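Local coordinates for tyrosine-protein phosphatase YwqE (Bacillus subtilis, PDB 3QY7), which removes phosphate from phosphotyrosine residues of bacterial proteins, using a manganese-dependent metal centre at the mouth of a TIM-barrel-like fold of the PHP type, at residues 108-112 / 113-117; 119-122 / 123-127; 160-164 / 165-169; 181-185 / 186-190. All blocks are in the same frame, centred on the assembly; numbering follows the deposited sequence.

How the contacts relate
The four contacts are strictly local, each a stretch of chain packing on its own continuation, and they follow in series without nesting or crossing. Contact 1 folds the loop between strand 104-108 and helix 118-127 onto itself, beginning at an iron ligand. Contact 2 lies within that helix; the two meet where Phe109 CE1 stands 3.9 Å from Phe122 CZ. Contact 3 turns strand 159-163 into helix 164-168, and contact 4 ends helix 173-184 and leads into strand 190-192. These last two also touch, Ser160 OG lying 2.7 Å from Leu187 O in a probable hydrogen bond. Together they sample two strand-to-helix connections, one helix and a helix-to-strand turn around the parallel sheet.

Contact 1. Residues 108-112 / 113-117; sequences EFPFD and HVPRY. With FE (Fe (III) ion), chain B.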
loop_
_atom_site.group_PDB
_atom_site.type_symbol
_atom_site.label_atom_id
_atom_site.label_comp_id
_atom_site.label_asym_id
_atom_site.label_seq_id
_atom_site.Cartn_x
_atom_site.Cartn_y
_atom_site.Cartn_z
ATOM N N GLU A 108 3.348 -5.693 5.890
ATOM C CA GLU A 108 1.999 -6.043 6.323
ATOM C C GLU A 108 2.082 -6.880 7.587
ATOM O O GLU A 108 2.806 -7.871 7.617
ATOM C CB GLU A 108 1.308 -6.861 5.236
ATOM C CG GLU A 108 -0.156 -7.183 5.523
ATOM C CD GLU A 108 -0.642 -8.423 4.804
ATOM O OE1 GLU A 108 -1.810 -8.439 4.355
ATOM O OE2 GLU A 108 0.127 -9.394 4.664
ATOM N N PHE A 109 1.334 -6.465 8.609
ATOM C CA PHE A 109 1.147 -7.253 9.840
ATOM C C PHE A 109 0.127 -8.363 9.593
ATOM O O PHE A 109 -0.809 -8.188 8.833
ATOM C CB PHE A 109 0.635 -6.362 10.984
ATOM C CG PHE A 109 1.551 -5.224 11.363
ATOM C CD1 PHE A 109 2.942 -5.360 11.302
ATOM C CD2 PHE A 109 1.023 -4.019 11.809
ATOM C CE1 PHE A 109 3.777 -4.307 11.665
ATOM C CE2 PHE A 109 1.846 -2.953 12.193
ATOM C CZ PHE A 109 3.249 -3.097 12.117
ATOM N N PRO A 110 0.289 -9.510 10.270
ATOM C CA PRO A 110 -0.808 -10.466 10.294
ATOM C C PRO A 110 -2.083 -9.779 10.779
ATOM O O PRO A 110 -2.015 -8.839 11.571
ATOM C CB PRO A 110 -0.338 -11.501 11.318
ATOM C CG PRO A 110 0.678 -10.817 12.131
ATOM C CD PRO A 110 1.377 -9.895 11.178
ATOM N N PHE A 111 -3.241 -10.243 10.320
ATOM C CA PHE A 111 -4.477 -9.493 10.529
ATOM C C PHE A 111 -4.871 -9.312 12.007
ATOM O O PHE A 111 -5.593 -8.379 12.347
ATOM C CB PHE A 111 -5.636 -10.116 9.743
ATOM C CG PHE A 111 -6.426 -11.131 10.527
ATOM C CD1 PHE A 111 -7.693 -10.815 11.015
ATOM C CD2 PHE A 111 -5.900 -12.392 10.788
ATOM C CE1 PHE A 111 -8.437 -11.748 11.739
ATOM C CE2 PHE A 111 -6.630 -13.335 11.521
ATOM C CZ PHE A 111 -7.903 -13.010 11.995
ATOM N N ASP A 112 -4.380 -10.202 12.866
ATOM C CA ASP A 112 -4.880 -10.311 14.237
ATOM C C ASP A 112 -4.064 -9.558 15.283
ATOM O O ASP A 112 -4.577 -9.252 16.360
ATOM C CB ASP A 112 -5.004 -11.787 14.644
ATOM C CG ASP A 112 -3.671 -12.512 14.623
ATOM O OD1 ASP A 112 -2.991 -12.490 13.578
ATOM O OD2 ASP A 112 -3.291 -13.108 15.652
ATOM N N HIS A 113 -2.795 -9.278 14.994
ATOM C CA HIS A 113 -1.944 -8.611 15.988
ATOM C C HIS A 113 -0.776 -7.878 15.355
ATOM O O HIS A 113 -0.443 -8.112 14.185
ATOM C CB HIS A 113 -1.415 -9.622 17.020
ATOM C CG HIS A 113 -0.398 -10.573 16.470
ATOM N ND1 HIS A 113 0.923 -10.564 16.868
ATOM C CD2 HIS A 113 -0.505 -11.551 15.541
ATOM C CE1 HIS A 113 1.585 -11.499 16.210
ATOM N NE2 HIS A 113 0.742 -12.114 15.399
ATOM N N VAL A 114 -0.165 -6.999 16.142
ATOM C CA VAL A 114 1.087 -6.357 15.765
ATOM C C VAL A 114 2.211 -7.126 16.453
ATOM O O VAL A 114 2.286 -7.121 17.687
ATOM C CB VAL A 114 1.118 -4.878 16.177
ATOM C CG1 VAL A 114 2.464 -4.246 15.824
ATOM C CG2 VAL A 114 -0.019 -4.114 15.498
ATOM N N PRO A 115 3.076 -7.804 15.669
ATOM C CA PRO A 115 4.186 -8.548 16.271
ATOM C C PRO A 115 5.019 -7.656 17.190
ATOM O O PRO A 115 5.242 -6.472 16.894
ATOM C CB PRO A 115 4.996 -9.003 15.057
ATOM C CG PRO A 115 3.967 -9.139 13.978
ATOM C CD PRO A 115 3.052 -7.963 14.199
ATOM N N ARG A 116 5.466 -8.219 18.315
ATOM C CA ARG A 116 6.157 -7.442 19.335
ATOM C C ARG A 116 7.472 -6.844 18.832
ATOM O O ARG A 116 7.875 -5.786 19.293
ATOM C CB ARG A 116 6.406 -8.300 20.580
ATOM C CG ARG A 116 5.144 -8.847 21.234
ATOM C CD ARG A 116 4.645 -7.966 22.379
ATOM N NE ARG A 116 5.446 -8.119 23.596
ATOM C CZ ARG A 116 5.299 -9.100 24.488
ATOM N NH1 ARG A 116 4.376 -10.044 24.313
ATOM N NH2 ARG A 116 6.085 -9.144 25.560
ATOM N N TYR A 117 8.113 -7.505 17.870
ATOM C CA TYR A 117 9.404 -7.041 17.357
ATOM C C TYR A 117 9.283 -5.957 16.273
ATOM O O TYR A 117 10.291 -5.462 15.782
ATOM C CB TYR A 117 10.228 -8.218 16.830
ATOM C CG TYR A 117 9.601 -8.907 15.641
ATOM C CD1 TYR A 117 8.719 -9.963 15.813
ATOM C CD2 TYR A 117 9.888 -8.483 14.338
ATOM C CE1 TYR A 117 8.138 -10.594 14.733
ATOM C CE2 TYR A 117 9.308 -9.109 13.240
ATOM C CZ TYR A 117 8.433 -10.157 13.445
ATOM O OH TYR A 117 7.846 -10.785 12.381
HETATM FE FE FE B . -2.576 -7.108 2.907
HETATM O O HOH W 1 -4.633 -7.841 3.372
HETATM O O HOH W 2 -3.147 -5.973 1.292
#
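Phe109 packs against Val114 and Pro115 where the loop folds back on itself, and its side chain can be followed outward atom by atom. CB lies 3.8 Å from His113 O. With CG anti to the carbonyl carbon (chi1 -60°), the ring is carried to Val114: CD2 meets Val114 CG2 at 3.8 Å, while CE2 and CZ lie beneath Val114 CG1. That methyl sits over one face, 4.1 Å from the ring centroid and 19° off the normal, a CH-pi contact displaced toward the rim. The other ortho carbon, CD1, lies 3.9 Å from Pro115 CD, which comes in obliquely. Next door, the two proline rings meet through their outer carbons, Pro110 CD being 3.9 Å from Pro115 CG, and Pro110 CG comes to 3.5 Å from His113 NE2. No hydrogen bond joins the two halves of the loop; Val114 N instead bonds to Glu142 OE1. Just before these apolar contacts, Glu108 OE1 binds an iron ion at 2.1 Å, with two waters, Glu80 and His136 also in its coordination shell, and Glu108 OE2 forms a salt bridge with Arg82. A metal ligand at a strand's C-terminal end, followed by a folded loop, is characteristic of the active-site rim of a TIM-barrel metallohydrolase.

Contact 2. Residues 119-122 / 123-127; sequences EQLF and YDLQL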
loop_
_atom_site.group_PDB
_atom_site.type_symbol
_atom_site.label_atom_id
_atom_site.label_comp_id
_atom_site.label_asym_id
_atom_site.label_seq_id
_atom_site.Cartn_x
_atom_site.Cartn_y
_atom_site.Cartn_z
ATOM N N GLU A 119 8.544 -2.731 16.256
ATOM C CA GLU A 119 9.207 -1.458 16.544
ATOM C C GLU A 119 10.720 -1.533 16.333
ATOM O O GLU A 119 11.314 -0.610 15.772
ATOM C CB GLU A 119 8.908 -0.970 17.969
ATOM C CG GLU A 119 9.359 0.478 18.200
ATOM C CD GLU A 119 9.118 0.999 19.612
ATOM O OE1 GLU A 119 8.148 0.564 20.274
ATOM O OE2 GLU A 119 9.897 1.877 20.047
ATOM N N GLN A 120 11.314 -2.632 16.802
ATOM C CA GLN A 120 12.752 -2.878 16.669
ATOM C C GLN A 120 13.140 -2.978 15.193
ATOM O O GLN A 120 14.093 -2.326 14.749
ATOM C CB GLN A 120 13.171 -4.148 17.442
ATOM C CG GLN A 120 14.695 -4.353 17.583
ATOM C CD GLN A 120 15.413 -3.149 18.187
ATOM O OE1 GLN A 120 15.091 -2.692 19.289
ATOM N NE2 GLN A 120 16.385 -2.627 17.461
ATOM N N LEU A 121 12.374 -3.763 14.436
ATOM C CA LEU A 121 12.597 -3.897 12.988
ATOM C C LEU A 121 12.551 -2.558 12.273
ATOM O O LEU A 121 13.414 -2.258 11.443
ATOM C CB LEU A 121 11.584 -4.857 12.356
ATOM C CG LEU A 121 11.613 -4.986 10.819
ATOM C CD1 LEU A 121 12.942 -5.516 10.321
ATOM C CD2 LEU A 121 10.491 -5.875 10.376
ATOM N N PHE A 122 11.530 -1.765 12.591
ATOM C CA PHE A 122 11.324 -0.479 11.946
ATOM C C PHE A 122 12.451 0.500 12.294
ATOM O O PHE A 122 12.853 1.336 11.466
ATOM C CB PHE A 122 9.943 0.076 12.329
ATOM C CG PHE A 122 8.774 -0.646 11.665
ATOM C CD1 PHE A 122 8.959 -1.824 10.937
ATOM C CD2 PHE A 122 7.485 -0.144 11.798
ATOM C CE1 PHE A 122 7.892 -2.486 10.327
ATOM C CE2 PHE A 122 6.401 -0.809 11.201
ATOM C CZ PHE A 122 6.606 -1.969 10.469
ATOM N N TYR A 123 12.947 0.396 13.530
ATOM C CA TYR A 123 14.075 1.213 13.975
ATOM C C TYR A 123 15.331 0.865 13.180
ATOM O O TYR A 123 16.045 1.755 12.685
ATOM C CB TYR A 123 14.328 1.011 15.470
ATOM C CG TYR A 123 15.538 1.766 15.962
ATOM C CD1 TYR A 123 15.459 3.121 16.281
ATOM C CD2 TYR A 123 16.766 1.131 16.082
ATOM C CE1 TYR A 123 16.577 3.824 16.723
ATOM C CE2 TYR A 123 17.883 1.819 16.516
ATOM C CZ TYR A 123 17.785 3.161 16.834
ATOM O OH TYR A 123 18.909 3.836 17.269
ATOM N N ASP A 124 15.567 -0.433 13.049
ATOM C CA ASP A 124 16.690 -0.958 12.297
ATOM C C ASP A 124 16.625 -0.497 10.843
ATOM O O ASP A 124 17.628 -0.034 10.291
ATOM C CB ASP A 124 16.722 -2.483 12.388
ATOM C CG ASP A 124 17.058 -2.988 13.790
ATOM O OD1 ASP A 124 17.563 -2.199 14.626
ATOM O OD2 ASP A 124 16.828 -4.184 14.045
ATOM N N LEU A 125 15.439 -0.572 10.232
ATOM C CA LEU A 125 15.298 -0.172 8.828
ATOM C C LEU A 125 15.566 1.317 8.608
ATOM O O LEU A 125 16.218 1.690 7.636
ATOM C CB LEU A 125 13.930 -0.604 8.257
ATOM C CG LEU A 125 13.644 -2.105 8.151
ATOM C CD1 LEU A 125 12.161 -2.323 7.816
ATOM C CD2 LEU A 125 14.532 -2.826 7.114
ATOM N N GLN A 126 15.086 2.163 9.523
ATOM C CA GLN A 126 15.333 3.598 9.436
ATOM C C GLN A 126 16.813 3.927 9.533
ATOM O O GLN A 126 17.291 4.845 8.872
ATOM C CB GLN A 126 14.559 4.362 10.509
ATOM C CG GLN A 126 13.080 4.527 10.203
ATOM C CD GLN A 126 12.359 5.287 11.301
ATOM O OE1 GLN A 126 12.389 6.523 11.348
ATOM N NE2 GLN A 126 11.707 4.550 12.196
ATOM N N LEU A 127 17.522 3.193 10.385
ATOM C CA LEU A 127 18.970 3.369 10.525
ATOM C C LEU A 127 19.715 3.008 9.243
ATOM O O LEU A 127 20.807 3.514 8.996
ATOM C CB LEU A 127 19.505 2.540 11.695
ATOM C CG LEU A 127 19.359 3.056 13.132
ATOM C CD1 LEU A 127 20.366 2.334 14.004
ATOM C CD2 LEU A 127 19.566 4.561 13.260
HETATM O O HOH W 3 17.980 -4.996 16.331
#
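Helix 118-127, the helical arm of the beta-alpha-beta unit formed with strands 104-108 and 131-135, supplies this contact, and Gln120 and Asp124 meet one turn apart on its polar side. Gln120 bends at chi2 (54°), bringing NE2 to 3.1 Å from Asp124 OD1 in a weak hydrogen bond with an N-H...O angle of only 134°. The amide and carboxylate planes are turned 52° against each other. A water spans the same pair, donating to Asp124 OD2 at 2.7 Å and weakly accepting from Gln120 NE2. Beneath them the backbone runs as a regular alpha-helix; Asp124 N, for instance, bonds to Gln120 O at 2.9 Å. On the buried side, Leu121 CG approaches Leu125 CD1 at 4.1 Å, the two side chains crossing at a slant, and Phe122 CD1 stands more loosely, 4.5 Å from the same methyl. Phe122 also packs on Pro132 and Ile134 of the next strand. Its carbonyl O accepts from Gln126 N and, weakly, from Gln126 NE2 at 3.5 Å, although that amide's stronger partner is Lys156 O. The chemistry therefore divides the helix: Phe122 packs on the barrel strand and Leu125 on helix 87-92, while a modest, water-assisted amide-carboxylate link spans one turn on the polar side.

Contact 3. Residues 160-164 / 165-169; sequences SQITS and GSLAG
Apolar packing across the strand-to-helix turn is carried by Ile162 and Leu167, whose side chains cross at about a right angle. The touching branches are Ile162 CG2 and Leu167 CD1, 3.7 Å apart. The gamma methyl of Ile162 lies between its backbone N and carbonyl carbon, with CG1 anti to the N (chi1 -159°), and it is this short branch that meets the leucine. Around the pair, Ile162 also rests on Val191 and Ser179, and Leu167 on Ala208 and Leu212, joining strand 159-163 and its helix to strand 190-192 and to helices 173-184 and 205-216.

Backbone bonds make the turn itself. Thr163 O accepts from both Ser166 N and Leu167 N, both weakly; the second bond is long, at 3.4 Å, but nearly straight at 168°. Ala168 N donates to Ser164 O at 3.0 Å. Thr163 holds the N-cap position without a capping bond from its side chain. This is a beta-alpha transition in the TIM barrel: strand 159-163 passes directly into the short helix 164-168. At the far end Gly169, with positive phi, closes that helix in a Schellman motif through weak bonds from its N to Gly165 O and Ser166 O.

The polar side chains of the turn meet at Glu138: Thr163 CB stands 3.5 Å from Ser166 OG, and the hydroxyls of both residues hydrogen-bond to Glu138 OE1, which thus bridges strand and helix. Farther back, Gln161 NE2 donates a weak bond to Ile162 O at 3.0 Å, while Gln161 OE1 bonds to ND1 of His5, an iron ligand, and so probably helps to orient that imidazole.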
loop_
_atom_site.group_PDB
_atom_site.type_symbol
_atom_site.label_atom_id
_atom_site.label_comp_id
_atom_site.label_asym_id
_atom_site.label_seq_id
_atom_site.Cartn_x
_atom_site.Cartn_y
_atom_site.Cartn_z
ATOM N N SER A 160 2.213 4.912 7.133
ATOM C CA SER A 160 1.186 3.906 6.845
ATOM C C SER A 160 0.299 4.276 5.655
ATOM O O SER A 160 0.196 5.447 5.278
ATOM C CB SER A 160 0.340 3.569 8.092
ATOM O OG SER A 160 -0.710 4.490 8.295
ATOM N N GLN A 161 -0.335 3.257 5.104
ATOM C CA GLN A 161 -1.141 3.381 3.891
ATOM C C GLN A 161 -2.527 2.798 4.148
ATOM O O GLN A 161 -2.673 1.614 4.479
ATOM C CB GLN A 161 -0.419 2.671 2.732
ATOM C CG GLN A 161 -1.326 2.329 1.538
ATOM C CD GLN A 161 -1.871 0.925 1.611
ATOM O OE1 GLN A 161 -1.142 -0.026 1.883
ATOM N NE2 GLN A 161 -3.169 0.770 1.306
ATOM N N ILE A 162 -3.531 3.655 3.986
ATOM C CA ILE A 162 -4.926 3.282 4.136
ATOM C C ILE A 162 -5.473 2.794 2.801
ATOM O O ILE A 162 -4.971 3.167 1.738
ATOM C CB ILE A 162 -5.760 4.453 4.697
ATOM C CG1 ILE A 162 -7.056 3.937 5.329
ATOM C CG2 ILE A 162 -6.007 5.562 3.651
ATOM C CD1 ILE A 162 -7.265 4.521 6.683
ATOM N N THR A 163 -6.496 1.954 2.860
ATOM C CA THR A 163 -7.111 1.407 1.647
ATOM C C THR A 163 -8.225 2.324 1.165
ATOM O O THR A 163 -9.061 2.734 1.967
ATOM C CB THR A 163 -7.743 0.012 1.907
ATOM O OG1 THR A 163 -6.853 -0.791 2.711
ATOM C CG2 THR A 163 -8.019 -0.708 0.605
ATOM N N SER A 164 -8.241 2.635 -0.135
ATOM C CA SER A 164 -9.308 3.456 -0.721
ATOM C C SER A 164 -10.657 2.869 -0.373
ATOM O O SER A 164 -11.531 3.596 0.075
ATOM C CB SER A 164 -9.182 3.582 -2.241
ATOM O OG SER A 164 -7.986 4.262 -2.624
ATOM N N GLY A 165 -10.809 1.563 -0.552
ATOM C CA GLY A 165 -12.101 0.928 -0.292
ATOM C C GLY A 165 -12.605 1.112 1.130
ATOM O O GLY A 165 -13.812 1.249 1.348
ATOM N N SER A 166 -11.698 1.118 2.107
ATOM C CA SER A 166 -12.072 1.328 3.510
ATOM C C SER A 166 -12.749 2.667 3.716
ATOM O O SER A 166 -13.813 2.749 4.348
ATOM C CB SER A 166 -10.846 1.235 4.426
ATOM O OG SER A 166 -10.269 -0.051 4.340
ATOM N N LEU A 167 -12.118 3.718 3.201
ATOM C CA LEU A 167 -12.663 5.067 3.204
ATOM C C LEU A 167 -13.972 5.175 2.425
ATOM O O LEU A 167 -14.854 5.941 2.826
ATOM C CB LEU A 167 -11.641 6.064 2.642
ATOM C CG LEU A 167 -10.436 6.345 3.560
ATOM C CD1 LEU A 167 -9.328 7.046 2.804
ATOM C CD2 LEU A 167 -10.840 7.142 4.812
ATOM N N ALA A 168 -14.091 4.401 1.344
ATOM C CA ALA A 168 -15.252 4.459 0.441
ATOM C C ALA A 168 -16.445 3.660 0.972
ATOM O O ALA A 168 -17.561 3.792 0.461
ATOM C CB ALA A 168 -14.871 3.980 -0.959
ATOM N N GLY A 169 -16.206 2.830 1.985
ATOM C CA GLY A 169 -17.267 2.041 2.626
ATOM C C GLY A 169 -17.551 0.665 2.041
ATOM O O GLY A 169 -18.456 -0.033 2.530
#

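Contact 4. Residues 181-185 / 186-190; sequences RLVEA and NLIHF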
loop_
_atom_site.group_PDB
_atom_site.type_symbol
_atom_site.label_atom_id
_atom_site.label_comp_id
_atom_site.label_asym_id
_atom_site.label_seq_id
_atom_site.Cartn_x
_atom_site.Cartn_y
_atom_site.Cartn_z
ATOM N N ARG A 181 -10.884 8.200 11.585
ATOM C CA ARG A 181 -10.193 8.448 12.856
ATOM C C ARG A 181 -8.681 8.464 12.668
ATOM O O ARG A 181 -8.017 9.401 13.119
ATOM C CB ARG A 181 -10.616 7.430 13.928
ATOM C CG ARG A 181 -12.035 7.681 14.450
ATOM C CD ARG A 181 -12.572 6.507 15.244
ATOM N NE ARG A 181 -11.829 6.260 16.477
ATOM C CZ ARG A 181 -11.781 5.080 17.092
ATOM N NH1 ARG A 181 -12.426 4.033 16.592
ATOM N NH2 ARG A 181 -11.085 4.941 18.208
ATOM N N LEU A 182 -8.155 7.457 11.974
ATOM C CA LEU A 182 -6.702 7.364 11.719
ATOM C C LEU A 182 -6.190 8.527 10.865
ATOM O O LEU A 182 -5.132 9.106 11.147
ATOM C CB LEU A 182 -6.354 6.013 11.078
ATOM C CG LEU A 182 -6.695 4.728 11.854
ATOM C CD1 LEU A 182 -6.205 3.449 11.169
ATOM C CD2 LEU A 182 -6.190 4.822 13.313
ATOM N N VAL A 183 -6.945 8.876 9.825
ATOM C CA VAL A 183 -6.569 10.005 8.973
ATOM C C VAL A 183 -6.526 11.322 9.763
ATOM O O VAL A 183 -5.573 12.084 9.655
ATOM C CB VAL A 183 -7.484 10.167 7.721
ATOM C CG1 VAL A 183 -7.097 11.428 6.969
ATOM C CG2 VAL A 183 -7.368 8.932 6.778
ATOM N N GLU A 184 -7.562 11.573 10.561
ATOM C CA GLU A 184 -7.638 12.759 11.415
ATOM C C GLU A 184 -6.423 12.910 12.333
ATOM O O GLU A 184 -5.930 14.021 12.540
ATOM C CB GLU A 184 -8.893 12.670 12.280
ATOM C CG GLU A 184 -9.238 13.972 12.942
ATOM C CD GLU A 184 -10.472 13.881 13.801
ATOM O OE1 GLU A 184 -10.342 13.591 15.010
ATOM O OE2 GLU A 184 -11.568 14.125 13.266
ATOM N N ALA A 185 -5.967 11.783 12.875
ATOM C CA ALA A 185 -4.844 11.739 13.816
ATOM C C ALA A 185 -3.472 11.845 13.140
ATOM O O ALA A 185 -2.432 11.703 13.802
ATOM C CB ALA A 185 -4.924 10.467 14.637
ATOM N N ASN A 186 -3.473 12.089 11.826
ATOM C CA ASN A 186 -2.228 12.227 11.041
ATOM C C ASN A 186 -1.377 10.958 11.007
ATOM O O ASN A 186 -0.152 11.025 10.873
ATOM C CB ASN A 186 -1.391 13.429 11.520
ATOM C CG ASN A 186 -2.089 14.754 11.303
ATOM O OD1 ASN A 186 -2.030 15.655 12.154
ATOM N ND2 ASN A 186 -2.754 14.891 10.163
ATOM N N LEU A 187 -2.022 9.805 11.130
ATOM C CA LEU A 187 -1.316 8.530 11.188
ATOM C C LEU A 187 -1.217 7.823 9.847
ATOM O O LEU A 187 -0.571 6.781 9.738
ATOM C CB LEU A 187 -1.980 7.602 12.211
ATOM C CG LEU A 187 -1.995 8.086 13.660
ATOM C CD1 LEU A 187 -2.566 6.964 14.502
ATOM C CD2 LEU A 187 -0.601 8.490 14.165
ATOM N N ILE A 188 -1.873 8.401 8.843
ATOM C CA ILE A 188 -1.928 7.856 7.490
ATOM C C ILE A 188 -1.174 8.798 6.552
ATOM O O ILE A 188 -1.338 10.012 6.631
ATOM C CB ILE A 188 -3.406 7.769 7.014
ATOM C CG1 ILE A 188 -4.240 6.878 7.951
ATOM C CG2 ILE A 188 -3.521 7.325 5.542
ATOM C CD1 ILE A 188 -3.763 5.421 8.153
ATOM N N HIS A 189 -0.381 8.217 5.647
ATOM C CA HIS A 189 0.456 9.006 4.738
ATOM C C HIS A 189 0.167 8.772 3.264
ATOM O O HIS A 189 0.570 9.585 2.443
ATOM C CB HIS A 189 1.923 8.782 5.076
ATOM C CG HIS A 189 2.199 9.002 6.529
ATOM N ND1 HIS A 189 2.098 7.988 7.456
ATOM C CD2 HIS A 189 2.462 10.130 7.228
ATOM C CE1 HIS A 189 2.332 8.476 8.662
ATOM N NE2 HIS A 189 2.552 9.774 8.554
ATOM N N PHE A 190 -0.538 7.687 2.951
ATOM C CA PHE A 190 -0.879 7.306 1.572
ATOM C C PHE A 190 -2.290 6.719 1.535
ATOM O O PHE A 190 -2.754 6.134 2.526
ATOM C CB PHE A 190 0.050 6.197 1.038
ATOM C CG PHE A 190 1.514 6.471 1.190
ATOM C CD1 PHE A 190 2.199 7.235 0.244
ATOM C CD2 PHE A 190 2.226 5.907 2.248
ATOM C CE1 PHE A 190 3.565 7.466 0.367
ATOM C CE2 PHE A 190 3.610 6.129 2.376
ATOM C CZ PHE A 190 4.278 6.900 1.440
HETATM O O HOH W 4 -3.402 10.843 8.259
#
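Ile188 crosses Val183 at about a right angle, its CG1 lying 3.9 Å from Val183 CG2. Because Ile188 CG1 is anti to its own carbonyl carbon (chi1 -59°), this branch is directed back at the helix end, where it also meets Leu182 CB at 3.9 Å; the terminal CD1 reaches that same carbon. Leu187 addresses another part of the helix end. Its CG touches Ala185 CB at 3.9 Å, whereas its methyl CD1 makes a looser approach of 4.4 Å to Leu182 CD2. Both leucines pack further on Leu150 of helix 148-155, and Val183 lies against Leu212 and Phe216 of helix 205-216, so the turn is set into the layer of helices outside the sheet.

The backbone bends sharply here, held by two bonds. Leu187 N donates to Leu182 O at 3.2 Å in a fairly straight bond of 161°. Asn186 N reaches Val183 O at 3.0 Å from well above the carbonyl plane. A water then donates to Val183 O and accepts from Ile188 N, so that this carbonyl receives two bonds and the chain beyond the helix is tied to it. Asn186, at positive phi, is the C-prime residue of a Schellman motif, the characteristic end of an alpha-helix, and here it ends helix 173-184 and leads the chain, through the loop, toward barrel strand 190-192.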